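Local atomic coordinates of periplasmic binding protein (PDB entry 4LJS), a protein that probably captures a ligand such as an iron-chelate or vitamin B12-like cofactor outside the cytoplasmic membrane and delivers it to an ABC importer. Residues S28-R31 with P35-S38; I58-E63 with E172-E177; A221-D226 with D304-G309; E238-Q243 with Q274-L279. All blocks are in the same frame, centred on the assembly; numbering follows the deposited sequence.

Interaction 1 of 4, residues S28-R31 with P35-S38; sequences SFVR and PFES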
# COMPACT_ATOMS: atom_id res chain seq x y z
N SER A 28 -11.74 7.92 11.63
CA SER A 28 -11.52 6.69 10.88
C SER A 28 -12.90 6.09 10.60
O SER A 28 -13.92 6.71 10.94
CB SER A 28 -10.64 5.73 11.67
OG SER A 28 -10.12 4.69 10.86
N PHE A 29 -12.94 4.92 9.99
CA PHE A 29 -14.21 4.30 9.61
C PHE A 29 -14.21 2.80 9.89
O PHE A 29 -13.21 2.13 9.66
CB PHE A 29 -14.49 4.50 8.11
CG PHE A 29 -14.46 5.93 7.67
CD1 PHE A 29 -13.26 6.56 7.41
CD2 PHE A 29 -15.65 6.64 7.50
CE1 PHE A 29 -13.23 7.89 7.00
CE2 PHE A 29 -15.63 7.96 7.10
CZ PHE A 29 -14.42 8.58 6.84
N VAL A 30 -15.33 2.28 10.36
CA VAL A 30 -15.47 0.84 10.50
C VAL A 30 -16.03 0.26 9.21
O VAL A 30 -15.74 -0.87 8.84
CB VAL A 30 -16.33 0.47 11.73
CG1 VAL A 30 -15.60 0.85 13.01
CG2 VAL A 30 -17.68 1.15 11.68
N ARG A 31 -16.82 1.07 8.51
CA ARG A 31 -17.32 0.73 7.19
C ARG A 31 -17.41 1.99 6.35
O ARG A 31 -17.33 3.11 6.87
CB ARG A 31 -18.70 0.06 7.27
CG ARG A 31 -18.66 -1.36 7.80
CD ARG A 31 -19.98 -2.09 7.65
NE ARG A 31 -19.85 -3.48 8.07
CZ ARG A 31 -20.77 -4.42 7.91
NH1 ARG A 31 -21.94 -4.13 7.33
NH2 ARG A 31 -20.53 -5.65 8.33
N PRO A 35 -18.25 6.54 10.18
CA PRO A 35 -17.07 7.07 10.87
C PRO A 35 -17.13 6.90 12.38
O PRO A 35 -18.20 6.81 12.98
CB PRO A 35 -17.13 8.57 10.53
CG PRO A 35 -18.61 8.86 10.43
CD PRO A 35 -19.24 7.60 9.87
N PHE A 36 -15.95 6.83 12.99
CA PHE A 36 -15.86 6.92 14.44
C PHE A 36 -14.70 7.83 14.76
O PHE A 36 -13.78 7.99 13.96
CB PHE A 36 -15.70 5.54 15.09
CG PHE A 36 -14.38 4.88 14.82
CD1 PHE A 36 -14.15 4.22 13.61
CD2 PHE A 36 -13.37 4.89 15.77
CE1 PHE A 36 -12.93 3.59 13.37
CE2 PHE A 36 -12.15 4.26 15.54
CZ PHE A 36 -11.93 3.61 14.33
N GLU A 37 -14.76 8.45 15.93
CA GLU A 37 -13.77 9.43 16.31
C GLU A 37 -12.95 8.90 17.47
O GLU A 37 -13.49 8.25 18.36
CB GLU A 37 -14.46 10.73 16.70
CG GLU A 37 -13.67 11.97 16.39
CD GLU A 37 -14.51 13.22 16.51
OE1 GLU A 37 -15.03 13.50 17.61
OE2 GLU A 37 -14.66 13.92 15.48
N SER A 38 -11.66 9.19 17.44
CA SER A 38 -10.75 8.78 18.50
C SER A 38 -9.89 9.96 18.92
O SER A 38 -9.43 10.73 18.08
CB SER A 38 -9.85 7.64 18.01
OG SER A 38 -10.64 6.58 17.53
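Ser-28 and Phe-36 form an antiparallel hydrogen-bonded pair near the turn of the beta hairpin built from strands 19-29 and 34-40, with CA atoms 5.6 Å apart. Ser-28 N donates to Phe-36 O over 3.1 Å in a nearly straight bond (175°), and Phe-36 N returns a bond to Ser-28 O at 2.9 Å, approaching from above the carbonyl plane. Ser-28 O also receives a CA-H...O contact from Pro-35 CA at 3.2 Å. The first torsion of Phe-36 (chi1 69°) sets CG between its own N and carbonyl carbon, which carries the ring back across the partner strand. There Phe-36 CE1 lies 3.6 Å from Ser-28 CB, and Phe-36 CD1 meets Val-30 CG1 at 3.7 Å. On the other face of the hairpin, Phe-29 and Pro-35 make a non-hydrogen-bonded pair, with Phe-29 CE2 to Pro-35 CB at 3.8 Å; a proline, lacking an N-H, costs no cross-strand bond at such a position. Pro-126 and Ile-138 also touch the Phe-36 ring, while Ser-28 OG bonds to Ile-138 N on edge strand 135-138. With an alanine at Phe-36, Val-30 CG1 and Ser-28 CB would probably lose their apolar partner, and a gap would open towards Pro-126. The chemistry is thus divided: main-chain bonds fix the pairing, and one aromatic ring covers the strand it crosses.

Interaction 2 of 4, residues I58-E63 with E172-E177; sequences IIALGE and ERLIQE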
# COMPACT_ATOMS: atom_id res chain seq x y z
N ILE A 58 4.55 3.28 9.97
CA ILE A 58 4.97 3.69 11.30
C ILE A 58 6.50 3.68 11.39
O ILE A 58 7.10 4.58 11.97
CB ILE A 58 4.35 2.81 12.39
CG1 ILE A 58 2.84 3.09 12.48
CG2 ILE A 58 5.03 3.09 13.73
CD1 ILE A 58 2.05 2.00 13.23
N ILE A 59 7.12 2.68 10.76
CA ILE A 59 8.58 2.67 10.68
C ILE A 59 9.11 3.90 9.94
O ILE A 59 10.06 4.54 10.39
CB ILE A 59 9.09 1.37 10.04
CG1 ILE A 59 8.81 0.18 10.98
CG2 ILE A 59 10.57 1.49 9.74
CD1 ILE A 59 9.23 -1.18 10.42
N ALA A 60 8.47 4.24 8.82
CA ALA A 60 8.92 5.36 8.00
C ALA A 60 8.82 6.69 8.74
O ALA A 60 9.53 7.64 8.43
CB ALA A 60 8.12 5.43 6.69
N LEU A 61 7.91 6.76 9.71
CA LEU A 61 7.71 7.98 10.49
C LEU A 61 8.72 8.08 11.63
O LEU A 61 8.82 9.11 12.29
CB LEU A 61 6.28 8.03 11.04
CG LEU A 61 5.17 8.32 10.04
CD1 LEU A 61 3.81 8.10 10.70
CD2 LEU A 61 5.27 9.75 9.48
N GLY A 62 9.46 7.00 11.87
CA GLY A 62 10.53 7.00 12.85
C GLY A 62 10.16 6.34 14.16
O GLY A 62 10.92 6.38 15.12
N GLU A 63 8.99 5.71 14.20
CA GLU A 63 8.47 5.20 15.46
C GLU A 63 8.37 3.68 15.53
O GLU A 63 7.53 3.14 16.25
CB GLU A 63 7.13 5.87 15.80
CG GLU A 63 7.25 7.37 16.14
CD GLU A 63 8.15 7.66 17.35
OE1 GLU A 63 8.55 8.83 17.53
OE2 GLU A 63 8.44 6.72 18.13
N GLU A 172 4.64 15.02 6.39
CA GLU A 172 4.51 16.00 5.33
C GLU A 172 5.64 15.91 4.31
O GLU A 172 5.41 16.09 3.11
CB GLU A 172 4.42 17.42 5.89
CG GLU A 172 3.04 17.76 6.45
CD GLU A 172 1.92 17.53 5.43
OE1 GLU A 172 0.88 16.95 5.81
OE2 GLU A 172 2.09 17.94 4.26
N ARG A 173 6.85 15.65 4.78
CA ARG A 173 7.99 15.50 3.87
C ARG A 173 7.77 14.30 2.96
O ARG A 173 7.98 14.38 1.75
CB ARG A 173 9.29 15.35 4.65
CG ARG A 173 10.51 15.11 3.77
CD ARG A 173 11.72 14.77 4.62
NE ARG A 173 11.38 13.82 5.67
CZ ARG A 173 11.38 12.50 5.52
NH1 ARG A 173 11.71 11.95 4.35
NH2 ARG A 173 11.05 11.72 6.54
N LEU A 174 7.34 13.18 3.54
CA LEU A 174 7.09 11.96 2.76
C LEU A 174 5.99 12.16 1.72
O LEU A 174 6.13 11.76 0.57
CB LEU A 174 6.74 10.80 3.69
CG LEU A 174 7.89 10.36 4.60
CD1 LEU A 174 7.38 9.39 5.65
CD2 LEU A 174 9.03 9.74 3.79
N ILE A 175 4.90 12.79 2.14
CA ILE A 175 3.78 13.08 1.25
C ILE A 175 4.21 14.03 0.13
O ILE A 175 3.89 13.80 -1.04
CB ILE A 175 2.62 13.70 2.06
CG1 ILE A 175 1.94 12.61 2.89
CG2 ILE A 175 1.64 14.42 1.15
CD1 ILE A 175 1.04 13.17 3.98
N GLN A 176 4.93 15.08 0.48
CA GLN A 176 5.37 16.07 -0.48
C GLN A 176 6.30 15.47 -1.54
O GLN A 176 6.23 15.85 -2.71
CB GLN A 176 6.05 17.25 0.21
CG GLN A 176 6.27 18.44 -0.72
CD GLN A 176 7.22 19.47 -0.16
OE1 GLN A 176 6.95 20.68 -0.20
NE2 GLN A 176 8.36 19.01 0.35
N GLU A 177 7.16 14.55 -1.13
CA GLU A 177 8.07 13.88 -2.05
C GLU A 177 7.27 13.18 -3.15
O GLU A 177 7.57 13.30 -4.34
CB GLU A 177 8.92 12.86 -1.29
CG GLU A 177 9.69 11.87 -2.15
CD GLU A 177 10.60 10.96 -1.33
OE1 GLU A 177 10.38 10.83 -0.11
OE2 GLU A 177 11.55 10.38 -1.92
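Leu-174 meets Ala-60 and Leu-61 where the long helix 168-188 passes the C-terminal end of helix 52-60. In a binding protein of this family, a helix of this kind is the connector between two alpha/beta lobes, and here it packs against the lobe carrying the parallel sheet of strands 47-50 and 67-71. The Leu-174 side chain leaves its helix towards Ala-60, but Leu-174 CB remains 6.3 Å and Leu-174 CG 5.4 Å from Ala-60 CB. With Leu-174 CD1 anti to CA (chi2 169°), the chain is extended, and that methyl makes the contact: it reaches Ala-60 O at 3.9 Å and Ala-60 CB at 4.2 Å. Leu-174 CD2, the other branch, stays 5.3 Å from Ala-60 CB. Ile-297 touches both Ala-60 and Leu-174 and adds to the apolar seam. The shorter helix stops with a Schellman motif: Gly-62 N bonds to Ile-59 O and Glu-63 N to Ile-58 O, while Gly-62 has positive phi, where a CB would press on the carbonyl O of Leu-61. Leu-61 itself completes the contact more distantly, its CD2 lying 4.4 Å from Leu-174 CD1.

Interaction 3 of 4, residues A221-D226 with D304-G309; sequences ASLHAD and DIVSHG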
# COMPACT_ATOMS: atom_id res chain seq x y z
N ALA A 221 -3.95 7.36 -13.80
CA ALA A 221 -4.68 8.60 -14.09
C ALA A 221 -3.98 9.84 -13.51
O ALA A 221 -3.85 10.85 -14.20
CB ALA A 221 -6.12 8.52 -13.57
N SER A 222 -3.53 9.76 -12.26
CA SER A 222 -2.78 10.85 -11.66
C SER A 222 -1.58 11.24 -12.52
O SER A 222 -1.26 12.42 -12.67
CB SER A 222 -2.31 10.49 -10.24
OG SER A 222 -3.44 10.25 -9.41
N LEU A 223 -0.93 10.24 -13.10
CA LEU A 223 0.25 10.47 -13.93
C LEU A 223 -0.12 10.80 -15.39
O LEU A 223 0.73 10.75 -16.28
CB LEU A 223 1.20 9.28 -13.84
CG LEU A 223 1.91 9.18 -12.48
CD1 LEU A 223 2.49 7.79 -12.22
CD2 LEU A 223 3.01 10.23 -12.41
N HIS A 224 -1.39 11.15 -15.60
CA HIS A 224 -1.89 11.61 -16.89
C HIS A 224 -1.86 10.54 -17.99
O HIS A 224 -1.85 10.86 -19.18
CB HIS A 224 -1.15 12.86 -17.36
CG HIS A 224 -2.04 13.88 -17.99
ND1 HIS A 224 -2.98 14.59 -17.27
CD2 HIS A 224 -2.17 14.28 -19.28
CE1 HIS A 224 -3.65 15.39 -18.08
NE2 HIS A 224 -3.17 15.23 -19.30
N ALA A 225 -1.84 9.28 -17.58
CA ALA A 225 -1.88 8.19 -18.56
C ALA A 225 -3.32 7.92 -18.99
O ALA A 225 -4.27 8.28 -18.31
CB ALA A 225 -1.26 6.93 -17.98
N ASP A 226 -3.45 7.28 -20.14
CA ASP A 226 -4.75 6.82 -20.62
C ASP A 226 -4.94 5.39 -20.13
O ASP A 226 -4.46 4.44 -20.75
CB ASP A 226 -4.81 6.91 -22.15
CG ASP A 226 -6.18 6.59 -22.70
OD1 ASP A 226 -7.16 6.59 -21.93
OD2 ASP A 226 -6.28 6.35 -23.93
N ASP A 304 7.06 5.39 -8.58
CA ASP A 304 8.31 5.24 -9.33
C ASP A 304 8.21 4.25 -10.49
O ASP A 304 8.65 4.53 -11.60
CB ASP A 304 9.46 4.85 -8.40
CG ASP A 304 9.92 6.01 -7.54
OD1 ASP A 304 9.51 7.16 -7.80
OD2 ASP A 304 10.70 5.78 -6.59
N ILE A 305 7.64 3.08 -10.22
CA ILE A 305 7.51 2.06 -11.26
C ILE A 305 6.58 2.52 -12.37
O ILE A 305 6.90 2.39 -13.56
CB ILE A 305 7.03 0.72 -10.68
CG1 ILE A 305 8.11 0.15 -9.75
CG2 ILE A 305 6.67 -0.26 -11.80
CD1 ILE A 305 7.72 -1.14 -9.06
N VAL A 306 5.43 3.08 -12.00
CA VAL A 306 4.47 3.52 -13.00
C VAL A 306 4.96 4.73 -13.81
O VAL A 306 4.87 4.73 -15.04
CB VAL A 306 3.09 3.76 -12.37
CG1 VAL A 306 2.13 4.28 -13.42
CG2 VAL A 306 2.56 2.46 -11.77
N SER A 307 5.51 5.73 -13.14
CA SER A 307 6.01 6.90 -13.85
C SER A 307 7.18 6.52 -14.76
O SER A 307 7.27 7.00 -15.89
CB SER A 307 6.43 8.02 -12.89
OG SER A 307 7.63 7.66 -12.19
N HIS A 308 8.07 5.66 -14.28
CA HIS A 308 9.22 5.24 -15.07
C HIS A 308 8.80 4.37 -16.26
O HIS A 308 9.37 4.49 -17.34
CB HIS A 308 10.26 4.53 -14.20
CG HIS A 308 11.05 5.45 -13.32
ND1 HIS A 308 10.47 6.49 -12.63
CD2 HIS A 308 12.37 5.50 -13.03
CE1 HIS A 308 11.40 7.14 -11.94
NE2 HIS A 308 12.56 6.55 -12.17
N GLY A 309 7.80 3.52 -16.06
CA GLY A 309 7.25 2.72 -17.14
C GLY A 309 6.41 3.50 -18.14
O GLY A 309 6.41 3.21 -19.35
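The forked end of Leu-223 is directed at the flank of helix 299-310, where it meets Val-306 and Ser-307. Its two methyls take different shares. Leu-223 CD1 lies 3.7 Å from Val-306 CG1, the two side chains crossing at a slant, and it also rests 3.8 Å from the backbone N of Ser-307 and 4.0 Å from Ser-307 CB. Leu-223 CD2 meets that same Ser-307 CB at 4.1 Å, so the serine methylene faces both prongs of the fork. Val-306 presents CG1 because this branch stands anti to the backbone N (chi1 177°). The hydroxyl of Ser-307 is turned to another task: OG, set between its own N and carbonyl carbon (chi1 71°), donates back to Ile-303 O in the preceding turn. Ser-307 OG also accepts from His-308 ND1 at 3.1 Å, a bond of 162° in which OG lies in the imidazole plane. His-308 in turn stacks on Tyr-315.

Leu-223 is the first residue to leave helix 215-222. His-224, with positive phi, is the C-prime residue of the Schellman motif that ends this helix, and its N bonds to Ala-221 O at 2.8 Å. Val-182 and Thr-185 of helix 168-188 also touch Leu-223, placing the contact where the long helix meets the lobe containing strands 196-203 and 284-288. With no hydrogen bond between the segments, the contact rests on van der Waals packing of the Leu-223 methyls, while the one polar side chain bonds its hydroxyl within its own helix, a buried OH satisfied without a partner from Leu-223.

Interaction 4 of 4, residues E238-Q243 with Q274-L279; sequences EDVVEQ and QGVNAL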
# COMPACT_ATOMS: atom_id res chain seq x y z
N GLU A 238 -8.20 -11.11 -26.10
CA GLU A 238 -8.79 -10.48 -27.27
C GLU A 238 -9.03 -8.99 -27.08
O GLU A 238 -8.72 -8.19 -27.97
CB GLU A 238 -10.11 -11.17 -27.60
CG GLU A 238 -10.90 -10.47 -28.67
CD GLU A 238 -12.04 -11.32 -29.17
OE1 GLU A 238 -12.63 -12.07 -28.36
OE2 GLU A 238 -12.34 -11.25 -30.38
N ASP A 239 -9.58 -8.62 -25.93
CA ASP A 239 -9.80 -7.22 -25.58
C ASP A 239 -8.48 -6.47 -25.39
O ASP A 239 -8.40 -5.26 -25.63
CB ASP A 239 -10.66 -7.10 -24.32
CG ASP A 239 -12.13 -6.97 -24.63
OD1 ASP A 239 -12.48 -6.19 -25.55
OD2 ASP A 239 -12.95 -7.64 -23.97
N VAL A 240 -7.46 -7.18 -24.95
CA VAL A 240 -6.14 -6.57 -24.80
C VAL A 240 -5.55 -6.22 -26.16
O VAL A 240 -4.97 -5.15 -26.33
CB VAL A 240 -5.18 -7.48 -24.00
CG1 VAL A 240 -3.80 -6.87 -23.95
CG2 VAL A 240 -5.72 -7.70 -22.59
N VAL A 241 -5.72 -7.11 -27.13
CA VAL A 241 -5.28 -6.84 -28.50
C VAL A 241 -5.98 -5.61 -29.09
O VAL A 241 -5.34 -4.76 -29.71
CB VAL A 241 -5.53 -8.05 -29.43
CG1 VAL A 241 -5.29 -7.67 -30.89
CG2 VAL A 241 -4.64 -9.21 -29.03
N GLU A 242 -7.29 -5.52 -28.88
CA GLU A 242 -8.06 -4.38 -29.37
C GLU A 242 -7.63 -3.08 -28.70
O GLU A 242 -7.38 -2.08 -29.37
CB GLU A 242 -9.55 -4.62 -29.15
CG GLU A 242 -10.43 -3.45 -29.58
CD GLU A 242 -11.91 -3.70 -29.31
OE1 GLU A 242 -12.57 -2.82 -28.72
OE2 GLU A 242 -12.42 -4.78 -29.70
N GLN A 243 -7.54 -3.09 -27.37
CA GLN A 243 -7.19 -1.89 -26.61
C GLN A 243 -5.75 -1.45 -26.89
O GLN A 243 -5.47 -0.25 -26.98
CB GLN A 243 -7.42 -2.10 -25.12
CG GLN A 243 -8.89 -2.19 -24.73
CD GLN A 243 -9.61 -0.87 -24.91
OE1 GLN A 243 -9.12 0.18 -24.50
NE2 GLN A 243 -10.78 -0.91 -25.55
N GLN A 274 1.36 -11.08 -29.16
CA GLN A 274 2.61 -10.68 -29.82
C GLN A 274 2.51 -9.38 -30.62
O GLN A 274 3.49 -8.65 -30.73
CB GLN A 274 3.14 -11.80 -30.72
CG GLN A 274 3.51 -13.08 -29.98
CD GLN A 274 4.58 -12.89 -28.91
OE1 GLN A 274 4.65 -13.66 -27.96
NE2 GLN A 274 5.41 -11.87 -29.07
N GLY A 275 1.33 -9.10 -31.17
CA GLY A 275 1.11 -7.90 -31.95
C GLY A 275 0.98 -6.63 -31.12
O GLY A 275 1.15 -5.52 -31.63
N VAL A 276 0.67 -6.78 -29.84
CA VAL A 276 0.44 -5.63 -28.97
C VAL A 276 1.71 -4.78 -28.80
O VAL A 276 2.80 -5.32 -28.60
CB VAL A 276 -0.11 -6.09 -27.60
CG1 VAL A 276 -0.23 -4.92 -26.64
CG2 VAL A 276 -1.46 -6.78 -27.78
N ASN A 277 1.55 -3.46 -28.88
CA ASN A 277 2.67 -2.53 -28.80
C ASN A 277 3.57 -2.74 -27.59
O ASN A 277 4.80 -2.73 -27.73
CB ASN A 277 2.16 -1.08 -28.80
CG ASN A 277 1.63 -0.66 -30.15
OD1 ASN A 277 1.91 -1.29 -31.18
ND2 ASN A 277 0.86 0.42 -30.16
N ALA A 278 2.97 -2.92 -26.42
CA ALA A 278 3.72 -3.12 -25.19
C ALA A 278 4.66 -4.32 -25.29
O ALA A 278 5.78 -4.29 -24.77
CB ALA A 278 2.77 -3.29 -24.01
N LEU A 279 4.19 -5.38 -25.96
CA LEU A 279 5.02 -6.56 -26.20
C LEU A 279 6.11 -6.31 -27.24
O LEU A 279 7.27 -6.65 -27.02
CB LEU A 279 4.16 -7.76 -26.60
CG LEU A 279 3.60 -8.58 -25.44
CD1 LEU A 279 3.20 -9.96 -25.91
CD2 LEU A 279 4.63 -8.70 -24.34
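A helix N-terminus packs on the side of another helix here: Val-276, at the N-cap position of the short helix 277-280, meets Val-240 and Val-241 of helix 237-243, in the lobe that holds the mixed sheet of strands 196-203, 247-252 and 284-288. One methyl carries the contact from the Val-276 side. With CG2 anti to the carbonyl carbon and CG1 anti to N (chi1 175°), Val-276 CG2 is the branch laid against the helix, 3.9 Å from Val-241 CA and 4.1 Å from Val-240 O. Val-241 and Val-276 are the nearest backbone pair, CA to CA 5.9 Å. A valine has no polar side-chain atom with which to cap the helix it precedes. Asn-277 N is instead bonded by Asn-244 OD1, from the residue that follows helix 237-243, so the two elements are linked by a hydrogen bond next to their apolar contact. Pro-245 also touches Val-276. No hydrogen bond crosses between the two segments themselves; the methyl contacts are loose, Val-241 CG2 lying 4.2 Å from Val-276 CG2 and Val-240 CG1 4.5 Å from the same methyl.

Overall arrangement
From the N terminus, interaction 1 closes the shortest loop, the hairpin turn between strands 19-29 and 34-40, against the edge of the N-terminal lobe. Interaction 2 then closes a loop of 108 residues and joins that lobe to the long helix 168-188. Interaction 3 opens only after it, bringing helix 299-310 back to the end of helix 215-222; nested inside its loop, interaction 4 joins helix 237-243 to the start of helix 277-280 within the C-terminal lobe. None of the loops cross. Interaction 2 uses helix 168-188, and the same helix touches Leu-223 and Ser-307 of interaction 3. Interactions 1 and 4 lie on opposite sides of the chain's centre, their centres about 43 Å apart.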